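Local structure of hypothetical protein Rv0793 (Mycobacterium tuberculosis, 1Y0H) at residues V8-M13 with R87-T92; A24-M29 with L75-Q80; R40-Y45 with E57-R62. The protein is a putative homodimeric monooxygenase of the antibiotic biosynthesis family that might act in antibiotic biosynthesis or as a scavenger of reactive oxygen species. All coordinates share one frame; numbering follows the deposited sequence. Where two conformers were deposited one is given.

Contact 1. Residues V8-M13 with R87-T92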
loop_
_atom_site.group_PDB
_atom_site.type_symbol
_atom_site.label_atom_id
_atom_site.label_comp_id
_atom_site.label_asym_id
_atom_site.label_seq_id
_atom_site.Cartn_x
_atom_site.Cartn_y
_atom_site.Cartn_z
ATOM N N VAL A 8 1.627 4.741 4.938
ATOM C CA VAL A 8 2.562 3.722 5.383
ATOM C C VAL A 8 2.039 2.387 4.892
ATOM O O VAL A 8 0.828 2.123 4.954
ATOM C CB VAL A 8 2.661 3.661 6.937
ATOM C CG1 VAL A 8 3.670 2.605 7.390
ATOM C CG2 VAL A 8 3.025 5.020 7.513
ATOM N N ILE A 9 2.945 1.571 4.361
ATOM C CA ILE A 9 2.636 0.168 4.105
ATOM C C ILE A 9 3.437 -0.628 5.116
ATOM O O ILE A 9 4.642 -0.437 5.245
ATOM C CB ILE A 9 3.037 -0.271 2.676
ATOM C CG1 ILE A 9 2.232 0.494 1.640
ATOM C CG2 ILE A 9 2.829 -1.803 2.484
ATOM C CD1 ILE A 9 2.771 0.338 0.201
ATOM N N ALA A 10 2.767 -1.535 5.819
ATOM C CA ALA A 10 3.457 -2.426 6.753
ATOM C C ALA A 10 3.095 -3.845 6.367
ATOM O O ALA A 10 1.906 -4.196 6.305
ATOM C CB ALA A 10 3.039 -2.142 8.183
ATOM N N ARG A 11 4.122 -4.651 6.127
ATOM C CA ARG A 11 3.947 -6.052 5.708
ATOM C C ARG A 11 4.419 -6.987 6.804
ATOM O O ARG A 11 5.526 -6.819 7.341
ATOM C CB ARG A 11 4.722 -6.329 4.414
ATOM C CG ARG A 11 4.482 -5.291 3.341
ATOM C CD ARG A 11 5.071 -5.704 1.997
ATOM N NE ARG A 11 3.982 -6.080 1.094
ATOM C CZ ARG A 11 3.673 -5.454 -0.038
ATOM N NH1 ARG A 11 2.643 -5.879 -0.743
ATOM N NH2 ARG A 11 4.389 -4.425 -0.488
ATOM N N PHE A 12 3.576 -7.977 7.122
ATOM C CA PHE A 12 3.843 -8.921 8.216
ATOM C C PHE A 12 3.866 -10.331 7.676
ATOM O O PHE A 12 2.939 -10.739 6.974
ATOM C CB PHE A 12 2.760 -8.847 9.291
ATOM C CG PHE A 12 2.512 -7.463 9.816
ATOM C CD1 PHE A 12 1.698 -6.572 9.113
ATOM C CD2 PHE A 12 3.086 -7.057 11.017
ATOM C CE1 PHE A 12 1.486 -5.274 9.605
ATOM C CE2 PHE A 12 2.862 -5.779 11.521
ATOM C CZ PHE A 12 2.069 -4.888 10.814
ATOM N N MET A 13 4.909 -11.078 8.027
ATOM C CA MET A 13 5.039 -12.449 7.564
ATOM C C MET A 13 5.023 -13.390 8.777
ATOM O O MET A 13 6.070 -13.744 9.320
ATOM C CB MET A 13 6.295 -12.607 6.685
ATOM C CG MET A 13 6.247 -11.843 5.358
ATOM S SD MET A 13 6.493 -10.038 5.536
ATOM C CE MET A 13 6.882 -9.542 3.849
ATOM N N ARG A 87 10.278 -12.781 10.171
ATOM C CA ARG A 87 11.212 -11.703 9.868
ATOM C C ARG A 87 10.572 -10.419 10.388
ATOM O O ARG A 87 9.361 -10.383 10.598
ATOM C CB ARG A 87 11.424 -11.615 8.357
ATOM C CG ARG A 87 10.099 -11.537 7.601
ATOM C CD ARG A 87 10.274 -11.643 6.114
ATOM N NE ARG A 87 10.657 -10.367 5.554
ATOM C CZ ARG A 87 10.954 -10.166 4.275
ATOM N NH1 ARG A 87 10.916 -11.175 3.408
ATOM N NH2 ARG A 87 11.293 -8.952 3.870
ATOM N N PRO A 88 11.372 -9.357 10.603
ATOM C CA PRO A 88 10.766 -8.124 11.116
ATOM C C PRO A 88 9.708 -7.556 10.170
ATOM O O PRO A 88 9.740 -7.818 8.952
ATOM C CB PRO A 88 11.949 -7.147 11.188
ATOM C CG PRO A 88 13.022 -7.752 10.302
ATOM C CD PRO A 88 12.823 -9.233 10.375
ATOM N N VAL A 89 8.806 -6.757 10.730
ATOM C CA VAL A 89 7.793 -6.047 9.936
ATOM C C VAL A 89 8.524 -5.216 8.889
ATOM O O VAL A 89 9.524 -4.550 9.190
ATOM C CB VAL A 89 6.900 -5.113 10.803
ATOM C CG1 VAL A 89 5.794 -4.465 9.959
ATOM C CG2 VAL A 89 6.255 -5.883 11.952
ATOM N N ALA A 90 8.031 -5.283 7.658
ATOM C CA ALA A 90 8.586 -4.511 6.562
ATOM C C ALA A 90 7.743 -3.258 6.390
ATOM O O ALA A 90 6.582 -3.334 5.975
ATOM C CB ALA A 90 8.604 -5.338 5.295
ATOM N N VAL A 91 8.334 -2.114 6.723
ATOM C CA VAL A 91 7.600 -0.850 6.791
ATOM C C VAL A 91 8.138 0.132 5.772
ATOM O O VAL A 91 9.337 0.390 5.730
ATOM C CB VAL A 91 7.691 -0.208 8.208
ATOM C CG1 VAL A 91 7.048 1.175 8.237
ATOM C CG2 VAL A 91 7.054 -1.110 9.252
ATOM N N THR A 92 7.238 0.675 4.959
ATOM C CA THR A 92 7.598 1.730 4.019
ATOM C C THR A 92 6.767 2.964 4.261
ATOM O O THR A 92 5.540 2.906 4.268
ATOM C CB THR A 92 7.414 1.257 2.566
ATOM O OG1 THR A 92 8.164 0.053 2.372
ATOM C CG2 THR A 92 7.901 2.319 1.582
HETATM O O HOH W 1 7.166 -9.617 8.902
#
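Strands 8-12 and 90-92 run antiparallel, their axes 4.7 Å apart at closest approach and 171° between directions, and pair Ile9 with Thr92 and Arg11 with Ala90 as hydrogen-bonded pairs around the non-hydrogen-bonded pair Ala10-Val91. Each hydrogen-bonded pair closes with two bonds; the shorter ones run from Thr92 N to Ile9 O (2.8 Å, nearly along the C=O axis) and from Arg11 N to Ala90 O (2.8 Å). Past Arg11 the backbones separate, and a water takes over, accepting from Met13 N and donating to Arg87 O. On the face that carries Ala10 and Val91, the ring of Phe12 lies alongside Val89. CG1 of Val89, anti to its backbone N, sits over one ring face, 3.9 Å from the ring centroid and 25° off the normal, a CH-pi contact displaced toward the rim. Its sister methyl CG2 comes closer to a single ring atom, 3.4 Å from Phe12 CE2. Farther along, the CG1 methyls of Val8 and Val91 meet at 3.8 Å. Leu22 and Leu26 of helix 19-35 and Tyr77 of helix 72-78 also pack on Phe12, so this face is where the helices cover the sheet. Ile9, Arg11 and Thr92 occupy the other face, which meets the second subunit: Ile9 packs on Ile9 of that chain, while Arg11 bends at chi3 and forms a salt bridge with Glu52 of its own chain. Beside the water bridge, the CE methyl of Met13 lies over the centre of one face of the Arg87 guanidinium, 4.1 Å from Arg87 CZ. Regular backbone bonding therefore gives way to a water bridge and a methionine-arginine contact, while the side chains divide between an aliphatic-aromatic helix-facing side and a dimer-facing side.

Contact 2. Residues A24-M29 with L75-Q80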
loop_
_atom_site.group_PDB
_atom_site.type_symbol
_atom_site.label_atom_id
_atom_site.label_comp_id
_atom_site.label_asym_id
_atom_site.label_seq_id
_atom_site.Cartn_x
_atom_site.Cartn_y
_atom_site.Cartn_z
ATOM N N ALA A 24 -5.129 -11.157 15.554
ATOM C CA ALA A 24 -5.708 -10.571 16.773
ATOM C C ALA A 24 -4.962 -9.320 17.238
ATOM O O ALA A 24 -5.580 -8.339 17.660
ATOM C CB ALA A 24 -5.753 -11.601 17.871
ATOM N N LEU A 25 -3.633 -9.368 17.149
ATOM C CA LEU A 25 -2.786 -8.235 17.514
ATOM C C LEU A 25 -3.069 -7.035 16.617
ATOM O O LEU A 25 -3.225 -5.900 17.095
ATOM C CB LEU A 25 -1.311 -8.630 17.438
ATOM C CG LEU A 25 -0.345 -7.607 18.026
ATOM C CD1 LEU A 25 -0.409 -7.619 19.550
ATOM C CD2 LEU A 25 1.064 -7.929 17.558
ATOM N N LEU A 26 -3.132 -7.286 15.313
ATOM C CA LEU A 26 -3.402 -6.210 14.372
ATOM C C LEU A 26 -4.850 -5.726 14.476
ATOM O O LEU A 26 -5.104 -4.527 14.395
ATOM C CB LEU A 26 -3.025 -6.634 12.950
ATOM C CG LEU A 26 -1.552 -7.019 12.737
ATOM C CD1 LEU A 26 -1.309 -7.336 11.273
ATOM C CD2 LEU A 26 -0.592 -5.936 13.214
ATOM N N ASP A 27 -5.792 -6.641 14.708
ATOM C CA ASP A 27 -7.197 -6.265 14.881
ATOM C C ASP A 27 -7.371 -5.225 15.973
ATOM O O ASP A 27 -8.153 -4.282 15.817
ATOM C CB ASP A 27 -8.066 -7.477 15.246
ATOM C CG ASP A 27 -8.420 -8.356 14.046
ATOM O OD1 ASP A 27 -8.294 -7.930 12.882
ATOM O OD2 ASP A 27 -8.858 -9.516 14.283
ATOM N N ALA A 28 -6.647 -5.400 17.075
ATOM C CA ALA A 28 -6.775 -4.532 18.244
ATOM C C ALA A 28 -6.279 -3.108 17.985
ATOM O O ALA A 28 -6.577 -2.195 18.749
ATOM C CB ALA A 28 -6.048 -5.136 19.430
ATOM N N MET A 29 -5.522 -2.938 16.908
ATOM C CA MET A 29 -4.986 -1.628 16.527
ATOM C C MET A 29 -6.010 -0.807 15.766
ATOM O O MET A 29 -5.904 0.415 15.705
ATOM C CB MET A 29 -3.758 -1.806 15.641
ATOM C CG MET A 29 -2.511 -2.284 16.397
ATOM S SD MET A 29 -1.831 -1.020 17.493
ATOM C CE MET A 29 -1.139 0.125 16.302
ATOM N N LEU A 75 2.494 1.179 21.064
ATOM C CA LEU A 75 3.586 0.678 21.893
ATOM C C LEU A 75 3.329 -0.742 22.393
ATOM O O LEU A 75 4.271 -1.537 22.504
ATOM C CB LEU A 75 3.889 1.636 23.047
ATOM C CG LEU A 75 4.435 3.013 22.654
ATOM C CD1 LEU A 75 4.649 3.842 23.904
ATOM C CD2 LEU A 75 5.717 2.963 21.800
ATOM N N ASN A 76 2.069 -1.059 22.681
ATOM C CA ASN A 76 1.679 -2.409 23.080
ATOM C C ASN A 76 1.943 -3.384 21.943
ATOM O O ASN A 76 2.508 -4.460 22.149
ATOM C CB ASN A 76 0.201 -2.460 23.483
ATOM C CG ASN A 76 -0.257 -3.861 23.832
ATOM O OD1 ASN A 76 0.230 -4.457 24.787
ATOM N ND2 ASN A 76 -1.204 -4.393 23.064
ATOM N N TYR A 77 1.535 -2.986 20.741
ATOM C CA TYR A 77 1.738 -3.772 19.535
ATOM C C TYR A 77 3.231 -3.989 19.257
ATOM O O TYR A 77 3.652 -5.107 18.963
ATOM C CB TYR A 77 1.039 -3.077 18.353
ATOM C CG TYR A 77 1.796 -3.175 17.049
ATOM C CD1 TYR A 77 1.629 -4.268 16.208
ATOM C CD2 TYR A 77 2.691 -2.172 16.661
ATOM C CE1 TYR A 77 2.348 -4.366 15.017
ATOM C CE2 TYR A 77 3.418 -2.275 15.490
ATOM C CZ TYR A 77 3.238 -3.377 14.674
ATOM O OH TYR A 77 3.926 -3.496 13.491
ATOM N N ARG A 78 4.026 -2.925 19.354
ATOM C CA ARG A 78 5.459 -3.005 19.017
ATOM C C ARG A 78 6.213 -3.980 19.912
ATOM O O ARG A 78 7.156 -4.645 19.473
ATOM C CB ARG A 78 6.129 -1.629 19.058
ATOM C CG ARG A 78 7.473 -1.589 18.327
ATOM C CD ARG A 78 7.270 -1.492 16.818
ATOM N NE ARG A 78 8.517 -1.384 16.056
ATOM C CZ ARG A 78 9.086 -0.237 15.677
ATOM N NH1 ARG A 78 8.548 0.938 16.002
ATOM N NH2 ARG A 78 10.211 -0.261 14.972
ATOM N N ALA A 79 5.764 -4.073 21.160
ATOM C CA ALA A 79 6.365 -4.948 22.158
ATOM C C ALA A 79 6.152 -6.428 21.883
ATOM O O ALA A 79 6.865 -7.266 22.448
ATOM C CB ALA A 79 5.816 -4.601 23.541
ATOM N N GLN A 80 5.176 -6.753 21.035
ATOM C CA GLN A 80 4.722 -8.136 20.882
ATOM C C GLN A 80 4.831 -8.685 19.471
ATOM O O GLN A 80 4.800 -9.898 19.288
ATOM C CB GLN A 80 3.242 -8.254 21.213
ATOM C CG GLN A 80 2.810 -7.757 22.537
ATOM C CD GLN A 80 1.329 -7.977 22.722
ATOM O OE1 GLN A 80 0.840 -9.117 22.726
ATOM N NE2 GLN A 80 0.595 -6.885 22.858
#
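Tyr77 of helix 72-78 enters the flank of helix 19-35, where Leu25, Leu26 and Met29 receive it without any hydrogen bond between segments 24-29 and 75-80. The close packing is concentrated on this one side chain. Leu25, with CG anti to its backbone N, crosses the tyrosine at about a right angle and brings CD2 to 3.9 Å from Tyr77 CD1. At the next ring atom, Tyr77 CE1, Leu26 CD2 approaches to 3.8 Å. Met29, folded by successive bends at chi2 and chi3 (-70° and -72°), sets SD 3.6 Å from Tyr77 CB; the sulfur lies 5.2 Å from the ring centroid in an oblique Met-aromatic contact. Tyr77 itself has an unusual chi1 of 143°; its ring meets that of Tyr74, while its hydroxyl end packs on Phe12 of strand 6-12. Toward solvent the packing thins to one leucine methyl against an amide: Leu25 CD1 lies 3.5 Å from Gln80 NE2. Within its own segment Gln80 NE2 donates to Asn76 O at 3.2 Å, a long bond from above the carbonyl plane. The amide thus bonds back to the backbone four residues earlier and itself lies against the Leu25 methyl. Attachment of the two helices here rests on shape and dispersion, with leucine methyls and a thioether from one helix lying against a tyrosine whose side chain is also close to a bound acetate.

Contact 3. Residues R40-Y45 with E57-R62. With ACT (acetate ion), chain C.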
loop_
_atom_site.group_PDB
_atom_site.type_symbol
_atom_site.label_atom_id
_atom_site.label_comp_id
_atom_site.label_asym_id
_atom_site.label_seq_id
_atom_site.Cartn_x
_atom_site.Cartn_y
_atom_site.Cartn_z
ATOM N N ARG A 40 -6.337 9.254 8.530
ATOM C CA ARG A 40 -7.300 9.268 7.434
ATOM C C ARG A 40 -7.859 7.866 7.153
ATOM O O ARG A 40 -9.061 7.700 6.968
ATOM C CB ARG A 40 -6.690 9.863 6.169
ATOM C CG ARG A 40 -7.530 9.583 4.946
ATOM C CD ARG A 40 -6.961 10.227 3.724
ATOM N NE ARG A 40 -7.613 9.711 2.523
ATOM C CZ ARG A 40 -7.419 10.204 1.305
ATOM N NH1 ARG A 40 -6.604 11.241 1.126
ATOM N NH2 ARG A 40 -8.056 9.678 0.267
ATOM N N SER A 41 -6.985 6.871 7.099
ATOM C CA SER A 41 -7.437 5.481 6.960
ATOM C C SER A 41 -6.427 4.496 7.541
ATOM O O SER A 41 -5.260 4.818 7.721
ATOM C CB SER A 41 -7.732 5.159 5.487
ATOM O OG SER A 41 -6.575 5.267 4.696
ATOM N N TYR A 42 -6.905 3.295 7.841
ATOM C CA TYR A 42 -6.071 2.237 8.408
ATOM C C TYR A 42 -6.791 0.941 8.078
ATOM O O TYR A 42 -7.788 0.606 8.713
ATOM C CB TYR A 42 -5.976 2.459 9.916
ATOM C CG TYR A 42 -4.967 1.633 10.672
ATOM C CD1 TYR A 42 -5.360 0.486 11.376
ATOM C CD2 TYR A 42 -3.626 2.026 10.743
ATOM C CE1 TYR A 42 -4.439 -0.260 12.119
ATOM C CE2 TYR A 42 -2.698 1.273 11.492
ATOM C CZ TYR A 42 -3.119 0.139 12.169
ATOM O OH TYR A 42 -2.223 -0.593 12.902
ATOM N N ASP A 43 -6.297 0.242 7.059
ATOM C CA ASP A 43 -6.999 -0.916 6.491
ATOM C C ASP A 43 -6.106 -2.155 6.455
ATOM O O ASP A 43 -4.938 -2.074 6.107
ATOM C CB ASP A 43 -7.511 -0.585 5.080
ATOM C CG ASP A 43 -8.522 0.546 5.083
ATOM O OD1 ASP A 43 -9.426 0.524 5.939
ATOM O OD2 ASP A 43 -8.410 1.450 4.229
ATOM N N LEU A 44 -6.693 -3.301 6.786
ATOM C CA LEU A 44 -5.956 -4.557 6.869
ATOM C C LEU A 44 -6.331 -5.486 5.718
ATOM O O LEU A 44 -7.510 -5.683 5.427
ATOM C CB LEU A 44 -6.277 -5.275 8.184
ATOM C CG LEU A 44 -5.627 -6.635 8.436
ATOM C CD1 LEU A 44 -4.101 -6.571 8.460
ATOM C CD2 LEU A 44 -6.155 -7.192 9.751
ATOM N N TYR A 45 -5.306 -6.064 5.099
ATOM C CA TYR A 45 -5.457 -7.000 3.989
ATOM C C TYR A 45 -4.631 -8.249 4.225
ATOM O O TYR A 45 -3.724 -8.252 5.060
ATOM C CB TYR A 45 -4.936 -6.372 2.696
ATOM C CG TYR A 45 -5.555 -5.047 2.359
ATOM C CD1 TYR A 45 -5.033 -3.855 2.871
ATOM C CD2 TYR A 45 -6.650 -4.982 1.511
ATOM C CE1 TYR A 45 -5.616 -2.635 2.556
ATOM C CE2 TYR A 45 -7.234 -3.781 1.192
ATOM C CZ TYR A 45 -6.711 -2.615 1.720
ATOM O OH TYR A 45 -7.291 -1.417 1.401
ATOM N N GLU A 57 -1.941 2.408 5.634
ATOM C CA GLU A 57 -2.281 3.463 6.583
ATOM C C GLU A 57 -2.083 4.818 5.928
ATOM O O GLU A 57 -1.122 5.018 5.192
ATOM C CB GLU A 57 -1.354 3.389 7.798
ATOM C CG GLU A 57 -1.089 1.984 8.285
ATOM C CD GLU A 57 -0.000 1.891 9.335
ATOM O OE1 GLU A 57 0.312 2.908 10.022
ATOM O OE2 GLU A 57 0.535 0.766 9.480
ATOM N N ARG A 58 -3.008 5.735 6.193
ATOM C CA ARG A 58 -2.897 7.101 5.693
ATOM C C ARG A 58 -3.109 8.071 6.843
ATOM O O ARG A 58 -4.081 7.945 7.581
ATOM C CB ARG A 58 -3.976 7.365 4.640
ATOM C CG ARG A 58 -3.805 6.677 3.301
ATOM C CD ARG A 58 -5.003 7.107 2.441
ATOM N NE ARG A 58 -5.021 6.545 1.096
ATOM C CZ ARG A 58 -5.737 5.487 0.734
ATOM N NH1 ARG A 58 -5.687 5.059 -0.518
ATOM N NH2 ARG A 58 -6.492 4.849 1.623
ATOM N N TYR A 59 -2.212 9.054 6.949
ATOM C CA TYR A 59 -2.221 10.052 8.016
ATOM C C TYR A 59 -2.295 11.436 7.407
ATOM O O TYR A 59 -1.780 11.675 6.321
ATOM C CB TYR A 59 -0.995 9.895 8.928
ATOM C CG TYR A 59 -1.020 8.545 9.595
ATOM C CD1 TYR A 59 -1.781 8.328 10.741
ATOM C CD2 TYR A 59 -0.324 7.467 9.046
ATOM C CE1 TYR A 59 -1.849 7.058 11.339
ATOM C CE2 TYR A 59 -0.389 6.193 9.639
ATOM C CZ TYR A 59 -1.162 6.006 10.778
ATOM O OH TYR A 59 -1.229 4.756 11.367
ATOM N N ARG A 60 -2.941 12.344 8.125
ATOM C CA ARG A 60 -3.162 13.690 7.626
ATOM C C ARG A 60 -1.862 14.495 7.561
ATOM O O ARG A 60 -1.783 15.485 6.841
ATOM C CB ARG A 60 -4.224 14.400 8.474
ATOM C CG ARG A 60 -5.524 13.591 8.540
ATOM C CD ARG A 60 -6.774 14.406 8.866
ATOM N NE ARG A 60 -7.935 13.777 8.226
ATOM C CZ ARG A 60 -8.641 12.769 8.739
ATOM N NH1 ARG A 60 -8.343 12.260 9.927
ATOM N NH2 ARG A 60 -9.662 12.272 8.055
ATOM N N SER A 61 -0.850 14.059 8.308
ATOM C CA SER A 61 0.452 14.747 8.351
ATOM C C SER A 61 1.499 13.780 8.880
ATOM O O SER A 61 1.156 12.765 9.485
ATOM C CB SER A 61 0.384 15.976 9.274
ATOM O OG SER A 61 0.261 15.596 10.642
ATOM N N ARG A 62 2.777 14.090 8.658
ATOM C CA ARG A 62 3.840 13.309 9.277
ATOM C C ARG A 62 3.776 13.405 10.802
ATOM O O ARG A 62 4.080 12.429 11.505
ATOM C CB ARG A 62 5.221 13.738 8.769
ATOM C CG ARG A 62 6.371 13.074 9.494
ATOM C CD ARG A 62 6.368 11.546 9.317
ATOM N NE ARG A 62 7.263 10.914 10.287
ATOM C CZ ARG A 62 8.407 10.308 9.970
ATOM N NH1 ARG A 62 8.796 10.226 8.698
ATOM N NH2 ARG A 62 9.157 9.772 10.925
HETATM C C ACT C . 1.063 -0.085 12.620
HETATM O O ACT C . 0.192 0.737 12.970
HETATM O OXT ACT C . 1.955 0.325 11.834
HETATM C CH3 ACT C . 1.025 -1.495 13.118
#
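A classic beta bulge opens the hairpin of strands 39-47 and 53-59, and beside the same pairing a pocket holds an acetate ion, probably from the crystallisation liquor. Arg40 and Ser41 both face Arg58, whose O accepts from Arg40 N at 2.8 Å, above the carbonyl plane, and from Ser41 N at 3.1 Å on a lone pair. Ser41 OG, between backbone N and carbonyl carbon (chi1 63°), takes a nearly straight bond from Arg58 NH2 at 3.1 Å, in the guanidinium plane. The Arg40 and Arg58 guanidinium planes are 22° apart, with NE to NE 4.3 Å; Glu99, bridged to Arg58 NE, probably eases this closeness of like charges, and Arg40 NH2 is hydrogen-bonded to Ala100 O. On the other face, Tyr42 and Glu57 run side by side, Tyr42 CE2 lying 3.5 Å from Glu57 CD. Tyr42 OH donates to acetate O at 2.8 Å, and His68 also bonds the ion. Glu57 OE2 stands 2.8 Å from acetate OXT, so one of the two acids probably carries a proton. Tyr59 OH donates to Glu57 OE1 at 2.8 Å, which would restrict that carboxylate. Met29 and Thr33 of helix 19-35 pack on Tyr42, helix 62-69 covers Tyr59, and strand 6-12 bonds the far edge of 57-59. Arg58 NH1 also salt-bridges Asp43 of the second subunit, a strand of which pairs antiparallel with Leu44 and Tyr45 and extends the sheet.

In the fold
Contacts 1 and 3 join strands of one antiparallel sheet with order 39-47, 53-59, 6-12, 90-96, the ferredoxin-like arrangement of this family, and each includes an outermost strand of the chain. Contact 2 joins two of the helices covering the sheet and is nested in sequence within the loop that contact 1 closes. It is the buried one, mostly apolar, with no hydrogen bond across its segments, whereas the strand contacts are partly buried and rely on backbone bonds. Contact 2 meets both through side chains; contacts 1 and 3 are joined by backbone bonding between strands 6-12 and 53-59. Both strand contacts reach the second subunit, contact 1 mainly by packing and contact 3 with salt bridge and hydrogen bonds.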